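Long-range contacts in protein LURP-one-related 15 (Arabidopsis thaliana, PDB 1ZXU), which is of uncertain function but might be related to the phospholipid scramblases and tubby-like membrane-tethered transcription factors: residues Asp100-Gly108 against Arg113-Arg121; Glu69-Leu80 against Ala201-Arg212. All coordinates share one frame; numbering follows the deposited sequence.

Contact 1: Asp100-Gly108 against Arg113-Arg121; sequences DRWQVFRGG and RDLLYTVKR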
loop_
_atom_site.group_PDB
_atom_site.type_symbol
_atom_site.label_atom_id
_atom_site.label_comp_id
_atom_site.label_asym_id
_atom_site.label_seq_id
_atom_site.Cartn_x
_atom_site.Cartn_y
_atom_site.Cartn_z
ATOM N N ASP A 100 -3.589 -11.015 10.611
ATOM C CA ASP A 100 -2.609 -11.632 9.733
ATOM C C ASP A 100 -3.060 -11.824 8.269
ATOM O O ASP A 100 -2.420 -12.518 7.467
ATOM C CB ASP A 100 -1.995 -12.898 10.378
ATOM C CG ASP A 100 -2.913 -14.136 10.323
ATOM O OD1 ASP A 100 -4.137 -14.001 10.074
ATOM O OD2 ASP A 100 -2.368 -15.268 10.548
ATOM N N ARG A 101 -4.212 -11.239 7.922
ATOM C CA ARG A 101 -4.751 -11.405 6.593
ATOM C C ARG A 101 -5.586 -10.159 6.250
ATOM O O ARG A 101 -6.440 -9.761 7.049
ATOM C CB ARG A 101 -5.652 -12.599 6.602
ATOM C CG ARG A 101 -5.966 -13.081 5.275
ATOM C CD ARG A 101 -6.850 -14.265 5.449
ATOM N NE ARG A 101 -7.854 -14.221 4.412
ATOM C CZ ARG A 101 -7.694 -14.720 3.196
ATOM N NH1 ARG A 101 -6.566 -15.345 2.858
ATOM N NH2 ARG A 101 -8.693 -14.613 2.331
ATOM N N TRP A 102 -5.321 -9.547 5.093
ATOM C CA TRP A 102 -6.066 -8.317 4.639
ATOM C C TRP A 102 -6.546 -8.582 3.247
ATOM O O TRP A 102 -5.839 -9.237 2.458
ATOM C CB TRP A 102 -5.158 -7.062 4.585
ATOM C CG TRP A 102 -4.586 -6.640 5.917
ATOM C CD1 TRP A 102 -5.051 -5.650 6.724
ATOM C CD2 TRP A 102 -3.490 -7.265 6.616
ATOM N NE1 TRP A 102 -4.281 -5.580 7.875
ATOM C CE2 TRP A 102 -3.311 -6.548 7.825
ATOM C CE3 TRP A 102 -2.595 -8.287 6.286
ATOM C CZ2 TRP A 102 -2.288 -6.861 8.736
ATOM C CZ3 TRP A 102 -1.565 -8.615 7.196
ATOM C CH2 TRP A 102 -1.429 -7.891 8.414
ATOM N N GLN A 103 -7.753 -8.104 2.921
ATOM C CA GLN A 103 -8.119 -8.055 1.489
ATOM C C GLN A 103 -8.265 -6.593 1.099
ATOM O O GLN A 103 -8.644 -5.760 1.923
ATOM C CB GLN A 103 -9.413 -8.791 1.198
ATOM C CG GLN A 103 -9.218 -10.299 1.427
ATOM C CD GLN A 103 -10.307 -11.159 0.878
ATOM O OE1 GLN A 103 -11.497 -10.887 1.082
ATOM N NE2 GLN A 103 -9.908 -12.232 0.188
ATOM N N VAL A 104 -7.983 -6.311 -0.166
ATOM C CA VAL A 104 -7.954 -4.929 -0.612
ATOM C C VAL A 104 -8.846 -4.957 -1.845
ATOM O O VAL A 104 -8.661 -5.801 -2.756
ATOM C CB VAL A 104 -6.534 -4.512 -1.029
ATOM C CG1 VAL A 104 -6.538 -3.052 -1.496
ATOM C CG2 VAL A 104 -5.573 -4.569 0.151
ATOM N N PHE A 105 -9.780 -4.000 -1.838
ATOM C CA PHE A 105 -10.868 -3.923 -2.837
ATOM C C PHE A 105 -10.778 -2.627 -3.588
ATOM O O PHE A 105 -10.301 -1.627 -3.057
ATOM C CB PHE A 105 -12.214 -3.902 -2.108
ATOM C CG PHE A 105 -12.440 -5.145 -1.271
ATOM C CD1 PHE A 105 -13.050 -6.246 -1.858
ATOM C CD2 PHE A 105 -11.979 -5.227 0.034
ATOM C CE1 PHE A 105 -13.249 -7.444 -1.170
ATOM C CE2 PHE A 105 -12.176 -6.465 0.767
ATOM C CZ PHE A 105 -12.830 -7.560 0.135
ATOM N N ARG A 106 -11.254 -2.649 -4.811
ATOM C CA ARG A 106 -11.423 -1.414 -5.613
ATOM C C ARG A 106 -12.357 -0.413 -4.957
ATOM O O ARG A 106 -13.460 -0.758 -4.533
ATOM C CB ARG A 106 -12.109 -1.751 -6.940
ATOM C CG ARG A 106 -11.495 -2.822 -7.739
ATOM C CD ARG A 106 -12.352 -3.139 -9.043
ATOM N NE ARG A 106 -11.650 -4.176 -9.799
ATOM C CZ ARG A 106 -10.674 -3.931 -10.673
ATOM N NH1 ARG A 106 -10.341 -2.666 -10.940
ATOM N NH2 ARG A 106 -10.042 -4.954 -11.280
ATOM N N GLY A 107 -11.918 0.842 -4.913
ATOM C CA GLY A 107 -12.790 1.954 -4.500
ATOM C C GLY A 107 -13.286 1.839 -3.092
ATOM O O GLY A 107 -12.487 1.472 -2.181
ATOM N N GLY A 108 -14.560 2.173 -2.874
ATOM C CA GLY A 108 -15.142 2.102 -1.564
ATOM C C GLY A 108 -15.891 0.814 -1.302
ATOM O O GLY A 108 -16.799 0.778 -0.499
ATOM N N ARG A 113 -16.536 -9.297 -5.639
ATOM C CA ARG A 113 -16.284 -9.056 -7.054
ATOM C C ARG A 113 -15.259 -7.915 -7.233
ATOM O O ARG A 113 -14.666 -7.792 -8.321
ATOM C CB ARG A 113 -17.584 -8.767 -7.833
ATOM C CG ARG A 113 -18.209 -7.409 -7.595
ATOM C CD ARG A 113 -19.434 -7.249 -8.432
ATOM N NE ARG A 113 -20.072 -5.959 -8.222
ATOM C CZ ARG A 113 -21.220 -5.610 -8.808
ATOM N NH1 ARG A 113 -21.824 -6.469 -9.613
ATOM N NH2 ARG A 113 -21.754 -4.431 -8.583
ATOM N N ASP A 114 -15.110 -7.067 -6.212
ATOM C CA ASP A 114 -14.153 -5.927 -6.337
ATOM C C ASP A 114 -12.780 -6.217 -5.721
ATOM O O ASP A 114 -11.956 -5.337 -5.571
ATOM C CB ASP A 114 -14.746 -4.666 -5.730
ATOM C CG ASP A 114 -15.909 -4.157 -6.519
ATOM O OD1 ASP A 114 -15.795 -4.206 -7.764
ATOM O OD2 ASP A 114 -16.899 -3.724 -5.889
ATOM N N LEU A 115 -12.541 -7.475 -5.398
ATOM C CA LEU A 115 -11.272 -7.854 -4.766
ATOM C C LEU A 115 -10.063 -7.645 -5.732
ATOM O O LEU A 115 -10.034 -8.216 -6.915
ATOM C CB LEU A 115 -11.414 -9.329 -4.330
ATOM C CG LEU A 115 -10.168 -9.864 -3.648
ATOM C CD1 LEU A 115 -9.844 -9.217 -2.355
ATOM C CD2 LEU A 115 -10.183 -11.473 -3.608
ATOM N N LEU A 116 -9.089 -6.906 -5.264
ATOM C CA LEU A 116 -7.885 -6.657 -6.043
ATOM C C LEU A 116 -6.754 -7.612 -5.623
ATOM O O LEU A 116 -6.032 -8.145 -6.487
ATOM C CB LEU A 116 -7.410 -5.226 -5.910
ATOM C CG LEU A 116 -8.286 -4.204 -6.623
ATOM C CD1 LEU A 116 -7.918 -2.793 -6.172
ATOM C CD2 LEU A 116 -8.202 -4.368 -8.116
ATOM N N TYR A 117 -6.575 -7.769 -4.319
ATOM C CA TYR A 117 -5.511 -8.726 -3.836
ATOM C C TYR A 117 -5.709 -8.989 -2.365
ATOM O O TYR A 117 -6.445 -8.268 -1.661
ATOM C CB TYR A 117 -4.098 -8.179 -4.039
ATOM C CG TYR A 117 -3.923 -6.722 -3.731
ATOM C CD1 TYR A 117 -3.381 -6.290 -2.534
ATOM C CD2 TYR A 117 -4.236 -5.771 -4.733
ATOM C CE1 TYR A 117 -3.216 -4.849 -2.292
ATOM C CE2 TYR A 117 -4.078 -4.400 -4.498
ATOM C CZ TYR A 117 -3.578 -3.963 -3.267
ATOM O OH TYR A 117 -3.404 -2.577 -3.066
ATOM N N THR A 118 -5.075 -10.084 -1.917
ATOM C CA THR A 118 -5.083 -10.474 -0.497
ATOM C C THR A 118 -3.643 -10.447 -0.035
ATOM O O THR A 118 -2.722 -10.774 -0.792
ATOM C CB THR A 118 -5.614 -11.910 -0.383
ATOM O OG1 THR A 118 -6.973 -11.970 -0.922
ATOM C CG2 THR A 118 -5.575 -12.376 1.065
ATOM N N VAL A 119 -3.442 -10.030 1.211
ATOM C CA VAL A 119 -2.093 -9.899 1.770
ATOM C C VAL A 119 -2.085 -10.776 3.011
ATOM O O VAL A 119 -2.997 -10.692 3.829
ATOM C CB VAL A 119 -1.798 -8.454 2.156
ATOM C CG1 VAL A 119 -0.401 -8.369 2.737
ATOM C CG2 VAL A 119 -1.913 -7.545 0.902
ATOM N N LYS A 120 -1.081 -11.632 3.120
ATOM C CA LYS A 120 -0.976 -12.518 4.272
ATOM C C LYS A 120 0.319 -12.200 5.005
ATOM O O LYS A 120 1.391 -12.013 4.388
ATOM C CB LYS A 120 -0.851 -13.978 3.789
ATOM C CG LYS A 120 -2.027 -14.554 3.015
ATOM C CD LYS A 120 -1.755 -16.022 2.616
ATOM C CE LYS A 120 -2.789 -16.555 1.654
ATOM N NZ LYS A 120 -2.634 -18.035 1.481
ATOM N N ARG A 121 0.261 -12.236 6.317
ATOM C CA ARG A 121 1.481 -11.959 7.061
ATOM C C ARG A 121 2.355 -13.207 7.032
ATOM O O ARG A 121 1.821 -14.312 7.268
ATOM C CB ARG A 121 1.146 -11.559 8.493
ATOM C CG ARG A 121 2.286 -10.816 9.213
ATOM C CD ARG A 121 1.655 -10.100 10.376
ATOM N NE ARG A 121 2.550 -9.946 11.512
ATOM C CZ ARG A 121 2.126 -9.565 12.708
ATOM N NH1 ARG A 121 0.832 -9.311 12.889
ATOM N NH2 ARG A 121 2.988 -9.436 13.709
HETATM O O HOH W 1 -11.952 -6.986 -8.960
#
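V104 lies over one face of the Y117 ring: its CB stands 3.8 Å from the ring centroid in a CH-pi contact, displaced toward the rim, with V104 CG2 3.4 Å from Y117 CE1. The tyrosine's first torsion, chi1 41°, sets CG between backbone N and carbonyl carbon, and this folds the ring back across the neighbouring strand. On the other face of the sheet Q103 and T118 run side by side, and Q103 NE2 donates to T118 OG1 at 3.1 Å, the hydroxyl lying 19° out of the amide plane. L115 CD1 packs against Q103 CB and also over one face of the F105 ring. At the turn end, L116 CD2 sits over the centre of the R106 guanidinium, 3.6 Å from CZ, while in the plane of that group NE donates to a water that also bonds the carbonyls of R113 and L115.

Backbone bonds set the register, which shifts by one after V104. W102 and V119 exchange a reciprocal pair, V119 N to W102 O being 2.8 Å. V104 O is gripped twice, by L116 N at 2.8 Å and more loosely by Y117 N at 3.3 Å. Further out, Q112 holds Q103 OE1, S109 holds D114 OD2, and Y117 OH bonds to S202 OG on helix 197-211. Strands 101-106 and 115-120, their directions 159° apart, form a beta hairpin in the closed antiparallel barrel, and L116 and Y117, both facing V104, make a classic beta bulge.

Contact 2: Glu69-Leu80 against Ala201-Arg212; sequences EPVFGLHDKRVL and ASLVVILDDVNR
Strand 77-80 and helix 201-211 run roughly antiparallel, their directions 148° apart and their axes 10.0 Å from each other at closest approach, so side chains bridge the gap. L80 and V205 meet tip to tip, CD1 to CG2 at 4.0 Å, while L80 CD2 rests on A201 CB at 3.9 Å. Beside them R78 starts with CG anti to the backbone N (chi1 -162°), then bends at chi2 and chi3 to bring its guanidinium alongside the helix. V205 CG1 lies over one face, offset toward the rim; the R212 NH2 group comes over the opposite face, 3.7 Å from R78 NH2, with the two guanidinium planes 83° apart. At the edge, D209 OD1 forms a salt bridge to R78 NH2 at 3.3 Å. A water accepts from R78 NH1 and donates to V205 O and D208 OD2, and G52 O takes a further bond from NH1. R212 NH2 in turn pairs with E69 OE2 at 3.0 Å. A leucine in place of R78 would probably leave D209 OD1 without this salt-bridge mate and the water without its donor from the strand. The acids E69, D208 and D209 probably offset the two close arginine charges, D208 also pairing with R44, and the result is a salt-bridge network tying the end of the helix to the barrel beside an apolar patch.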
loop_
_atom_site.group_PDB
_atom_site.type_symbol
_atom_site.label_atom_id
_atom_site.label_comp_id
_atom_site.label_asym_id
_atom_site.label_seq_id
_atom_site.Cartn_x
_atom_site.Cartn_y
_atom_site.Cartn_z
ATOM N N GLU A 69 -9.870 5.461 8.835
ATOM C CA GLU A 69 -10.870 4.432 9.181
ATOM C C GLU A 69 -12.228 5.101 8.854
ATOM O O GLU A 69 -12.521 6.173 9.378
ATOM C CB GLU A 69 -10.786 4.117 10.694
ATOM C CG GLU A 69 -9.611 3.187 11.051
ATOM C CD GLU A 69 -9.409 2.980 12.578
ATOM O OE1 GLU A 69 -10.174 3.567 13.366
ATOM O OE2 GLU A 69 -8.466 2.252 12.956
ATOM N N PRO A 70 -12.997 4.525 7.925
ATOM C CA PRO A 70 -14.215 5.209 7.404
ATOM C C PRO A 70 -15.332 5.273 8.446
ATOM O O PRO A 70 -16.208 6.175 8.325
ATOM C CB PRO A 70 -14.663 4.333 6.255
ATOM C CG PRO A 70 -14.072 2.917 6.543
ATOM C CD PRO A 70 -12.727 3.251 7.248
ATOM N N VAL A 71 -15.304 4.348 9.403
ATOM C CA VAL A 71 -16.401 4.303 10.407
ATOM C C VAL A 71 -15.871 4.340 11.820
ATOM O O VAL A 71 -14.958 3.607 12.192
ATOM C CB VAL A 71 -17.331 3.054 10.207
ATOM C CG1 VAL A 71 -18.419 3.007 11.281
ATOM C CG2 VAL A 71 -17.915 2.965 8.805
ATOM N N PHE A 72 -16.453 5.237 12.616
ATOM C CA PHE A 72 -16.060 5.419 13.998
ATOM C C PHE A 72 -16.302 4.143 14.838
ATOM O O PHE A 72 -17.325 3.476 14.706
ATOM C CB PHE A 72 -16.906 6.581 14.580
ATOM C CG PHE A 72 -16.412 7.051 15.902
ATOM C CD1 PHE A 72 -15.639 8.217 16.000
ATOM C CD2 PHE A 72 -16.759 6.332 17.064
ATOM C CE1 PHE A 72 -15.196 8.644 17.258
ATOM C CE2 PHE A 72 -16.347 6.768 18.330
ATOM C CZ PHE A 72 -15.565 7.890 18.426
ATOM N N GLY A 73 -15.355 3.800 15.690
ATOM C CA GLY A 73 -15.489 2.622 16.577
ATOM C C GLY A 73 -15.466 1.243 15.921
ATOM O O GLY A 73 -15.792 0.219 16.578
ATOM N N LEU A 74 -15.107 1.218 14.630
ATOM C CA LEU A 74 -14.849 -0.017 13.899
ATOM C C LEU A 74 -13.417 0.133 13.420
ATOM O O LEU A 74 -13.050 1.154 12.878
ATOM C CB LEU A 74 -15.841 -0.172 12.734
ATOM C CG LEU A 74 -17.356 -0.131 13.105
ATOM C CD1 LEU A 74 -18.216 -0.342 11.895
ATOM C CD2 LEU A 74 -17.761 -1.125 14.191
ATOM N N HIS A 75 -12.596 -0.891 13.612
ATOM C CA HIS A 75 -11.187 -0.752 13.343
ATOM C C HIS A 75 -10.699 -1.766 12.306
ATOM O O HIS A 75 -9.505 -1.903 12.114
ATOM C CB HIS A 75 -10.374 -0.889 14.635
ATOM C CG HIS A 75 -10.690 0.157 15.654
ATOM N ND1 HIS A 75 -10.278 1.469 15.529
ATOM C CD2 HIS A 75 -11.367 0.083 16.826
ATOM C CE1 HIS A 75 -10.685 2.156 16.582
ATOM N NE2 HIS A 75 -11.342 1.337 17.386
ATOM N N ASP A 76 -11.629 -2.414 11.623
ATOM C CA ASP A 76 -11.303 -3.505 10.724
ATOM C C ASP A 76 -11.061 -3.009 9.273
ATOM O O ASP A 76 -10.722 -3.794 8.408
ATOM C CB ASP A 76 -12.438 -4.520 10.742
ATOM C CG ASP A 76 -13.749 -3.962 10.180
ATOM O OD1 ASP A 76 -14.157 -2.825 10.554
ATOM O OD2 ASP A 76 -14.388 -4.663 9.373
ATOM N N LYS A 77 -11.290 -1.723 9.010
ATOM C CA LYS A 77 -11.339 -1.241 7.615
ATOM C C LYS A 77 -10.561 0.069 7.548
ATOM O O LYS A 77 -10.638 0.897 8.461
ATOM C CB LYS A 77 -12.771 -0.897 7.146
ATOM C CG LYS A 77 -13.649 -1.984 6.703
ATOM C CD LYS A 77 -14.777 -1.343 5.869
ATOM C CE LYS A 77 -15.881 -2.340 5.533
ATOM N NZ LYS A 77 -16.705 -2.772 6.707
ATOM N N ARG A 78 -9.810 0.272 6.454
ATOM C CA ARG A 78 -9.241 1.558 6.207
ATOM C C ARG A 78 -9.536 1.852 4.746
ATOM O O ARG A 78 -9.580 0.941 3.949
ATOM C CB ARG A 78 -7.715 1.489 6.360
ATOM C CG ARG A 78 -7.097 2.837 6.546
ATOM C CD ARG A 78 -7.126 3.185 8.063
ATOM N NE ARG A 78 -6.607 2.026 8.778
ATOM C CZ ARG A 78 -5.336 1.878 9.125
ATOM N NH1 ARG A 78 -4.444 2.864 8.948
ATOM N NH2 ARG A 78 -4.970 0.756 9.749
ATOM N N VAL A 79 -9.700 3.116 4.411
ATOM C CA VAL A 79 -9.793 3.514 3.009
ATOM C C VAL A 79 -8.672 4.501 2.640
ATOM O O VAL A 79 -8.239 5.298 3.469
ATOM C CB VAL A 79 -11.214 4.148 2.702
ATOM C CG1 VAL A 79 -11.403 5.428 3.465
ATOM C CG2 VAL A 79 -11.399 4.408 1.192
ATOM N N LEU A 80 -8.170 4.390 1.419
ATOM C CA LEU A 80 -7.228 5.367 0.818
ATOM C C LEU A 80 -8.040 6.224 -0.109
ATOM O O LEU A 80 -8.670 5.684 -1.040
ATOM C CB LEU A 80 -6.138 4.633 0.008
ATOM C CG LEU A 80 -4.951 4.319 0.883
ATOM C CD1 LEU A 80 -5.396 3.190 1.843
ATOM C CD2 LEU A 80 -3.849 3.867 -0.031
ATOM N N ALA A 201 1.252 2.184 -1.743
ATOM C CA ALA A 201 0.708 2.956 -0.618
ATOM C C ALA A 201 -0.174 2.008 0.198
ATOM O O ALA A 201 -0.096 2.053 1.409
ATOM C CB ALA A 201 -0.165 4.121 -1.129
ATOM N N SER A 202 -0.939 1.107 -0.440
ATOM C CA SER A 202 -1.725 0.213 0.401
ATOM C C SER A 202 -0.877 -0.729 1.260
ATOM O O SER A 202 -1.242 -1.085 2.405
ATOM C CB SER A 202 -2.735 -0.583 -0.462
ATOM O OG SER A 202 -2.051 -1.631 -1.133
ATOM N N LEU A 203 0.292 -1.139 0.723
ATOM C CA LEU A 203 1.188 -1.978 1.487
ATOM C C LEU A 203 1.763 -1.229 2.686
ATOM O O LEU A 203 1.973 -1.808 3.736
ATOM C CB LEU A 203 2.315 -2.550 0.574
ATOM C CG LEU A 203 1.784 -3.469 -0.528
ATOM C CD1 LEU A 203 3.020 -4.014 -1.341
ATOM C CD2 LEU A 203 1.049 -4.679 0.041
ATOM N N VAL A 204 2.121 0.051 2.476
ATOM C CA VAL A 204 2.620 0.901 3.544
ATOM C C VAL A 204 1.593 1.009 4.667
ATOM O O VAL A 204 1.942 0.886 5.858
ATOM C CB VAL A 204 2.972 2.279 2.998
ATOM C CG1 VAL A 204 3.255 3.300 4.190
ATOM C CG2 VAL A 204 4.189 2.134 2.024
ATOM N N VAL A 205 0.336 1.134 4.274
ATOM C CA VAL A 205 -0.776 1.152 5.231
ATOM C C VAL A 205 -0.844 -0.150 6.052
ATOM O O VAL A 205 -0.965 -0.117 7.273
ATOM C CB VAL A 205 -2.109 1.475 4.554
ATOM C CG1 VAL A 205 -3.271 1.333 5.568
ATOM C CG2 VAL A 205 -2.042 2.928 3.956
ATOM N N ILE A 206 -0.772 -1.265 5.365
ATOM C CA ILE A 206 -0.751 -2.578 6.051
ATOM C C ILE A 206 0.474 -2.735 6.980
ATOM O O ILE A 206 0.354 -3.262 8.114
ATOM C CB ILE A 206 -0.822 -3.725 5.016
ATOM C CG1 ILE A 206 -2.209 -3.725 4.368
ATOM C CG2 ILE A 206 -0.555 -5.057 5.689
ATOM C CD1 ILE A 206 -2.313 -4.608 3.112
ATOM N N LEU A 207 1.664 -2.331 6.528
ATOM C CA LEU A 207 2.836 -2.386 7.401
ATOM C C LEU A 207 2.654 -1.557 8.638
ATOM O O LEU A 207 3.049 -1.953 9.731
ATOM C CB LEU A 207 4.074 -1.930 6.646
ATOM C CG LEU A 207 4.520 -2.919 5.574
ATOM C CD1 LEU A 207 5.511 -2.272 4.659
ATOM C CD2 LEU A 207 5.132 -4.163 6.306
ATOM N N ASP A 208 2.113 -0.359 8.456
ATOM C CA ASP A 208 1.838 0.508 9.602
ATOM C C ASP A 208 0.841 -0.195 10.581
ATOM O O ASP A 208 1.039 -0.137 11.814
ATOM C CB ASP A 208 1.236 1.794 9.105
ATOM C CG ASP A 208 0.839 2.715 10.249
ATOM O OD1 ASP A 208 1.744 3.337 10.781
ATOM O OD2 ASP A 208 -0.359 2.758 10.550
ATOM N N ASP A 209 -0.152 -0.884 10.042
ATOM C CA ASP A 209 -1.193 -1.584 10.851
ATOM C C ASP A 209 -0.524 -2.685 11.648
ATOM O O ASP A 209 -0.821 -2.848 12.838
ATOM C CB ASP A 209 -2.225 -2.227 9.952
ATOM C CG ASP A 209 -3.481 -2.629 10.708
ATOM O OD1 ASP A 209 -3.951 -1.832 11.555
ATOM O OD2 ASP A 209 -3.978 -3.740 10.432
ATOM N N VAL A 210 0.394 -3.396 11.012
ATOM C CA VAL A 210 1.090 -4.522 11.707
ATOM C C VAL A 210 1.884 -3.938 12.862
ATOM O O VAL A 210 1.902 -4.495 13.968
ATOM C CB VAL A 210 2.034 -5.287 10.787
ATOM C CG1 VAL A 210 2.926 -6.232 11.637
ATOM C CG2 VAL A 210 1.241 -6.100 9.780
ATOM N N ASN A 211 2.524 -2.796 12.623
ATOM C CA ASN A 211 3.331 -2.199 13.676
ATOM C C ASN A 211 2.517 -1.669 14.842
ATOM O O ASN A 211 3.023 -1.654 15.971
ATOM C CB ASN A 211 4.176 -1.054 13.161
ATOM C CG ASN A 211 5.186 -0.573 14.202
ATOM O OD1 ASN A 211 6.013 -1.361 14.687
ATOM N ND2 ASN A 211 5.130 0.719 14.538
ATOM N N ARG A 212 1.294 -1.219 14.576
ATOM C CA ARG A 212 0.455 -0.560 15.597
ATOM C C ARG A 212 -0.626 -1.492 16.182
ATOM O O ARG A 212 -0.423 -2.706 16.334
ATOM C CB ARG A 212 -0.173 0.729 15.033
ATOM C CG ARG A 212 -1.364 0.492 14.076
ATOM C CD ARG A 212 -1.794 1.757 13.278
ATOM N NE ARG A 212 -3.202 1.657 12.884
ATOM C CZ ARG A 212 -4.227 1.896 13.706
ATOM N NH1 ARG A 212 -3.998 2.271 14.964
ATOM N NH2 ARG A 212 -5.484 1.771 13.275
HETATM O O HOH W 2 -2.249 1.728 9.080
#

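In the fold
Helix 197-211 is what brings the two contacts together. Their centres lie about 12 Å apart, and both draw on the same closed antiparallel sheet, contact 1 through strands 101-106 and 115-120, contact 2 through strand 77-81, with strand 87-92 between them. Along the chain the hairpin of contact 1 falls wholly within the 120 residues separating the segments of contact 2. The helix that forms one half of contact 2 also reaches the hairpin of contact 1: D209 OD2 probably accepts from W102 NE1, while V210 packs on W102 and R121. The C-terminal helix thus joins strands on either side of strand 87-92, an arrangement consistent with the tubby-like fold expected of the LOR family.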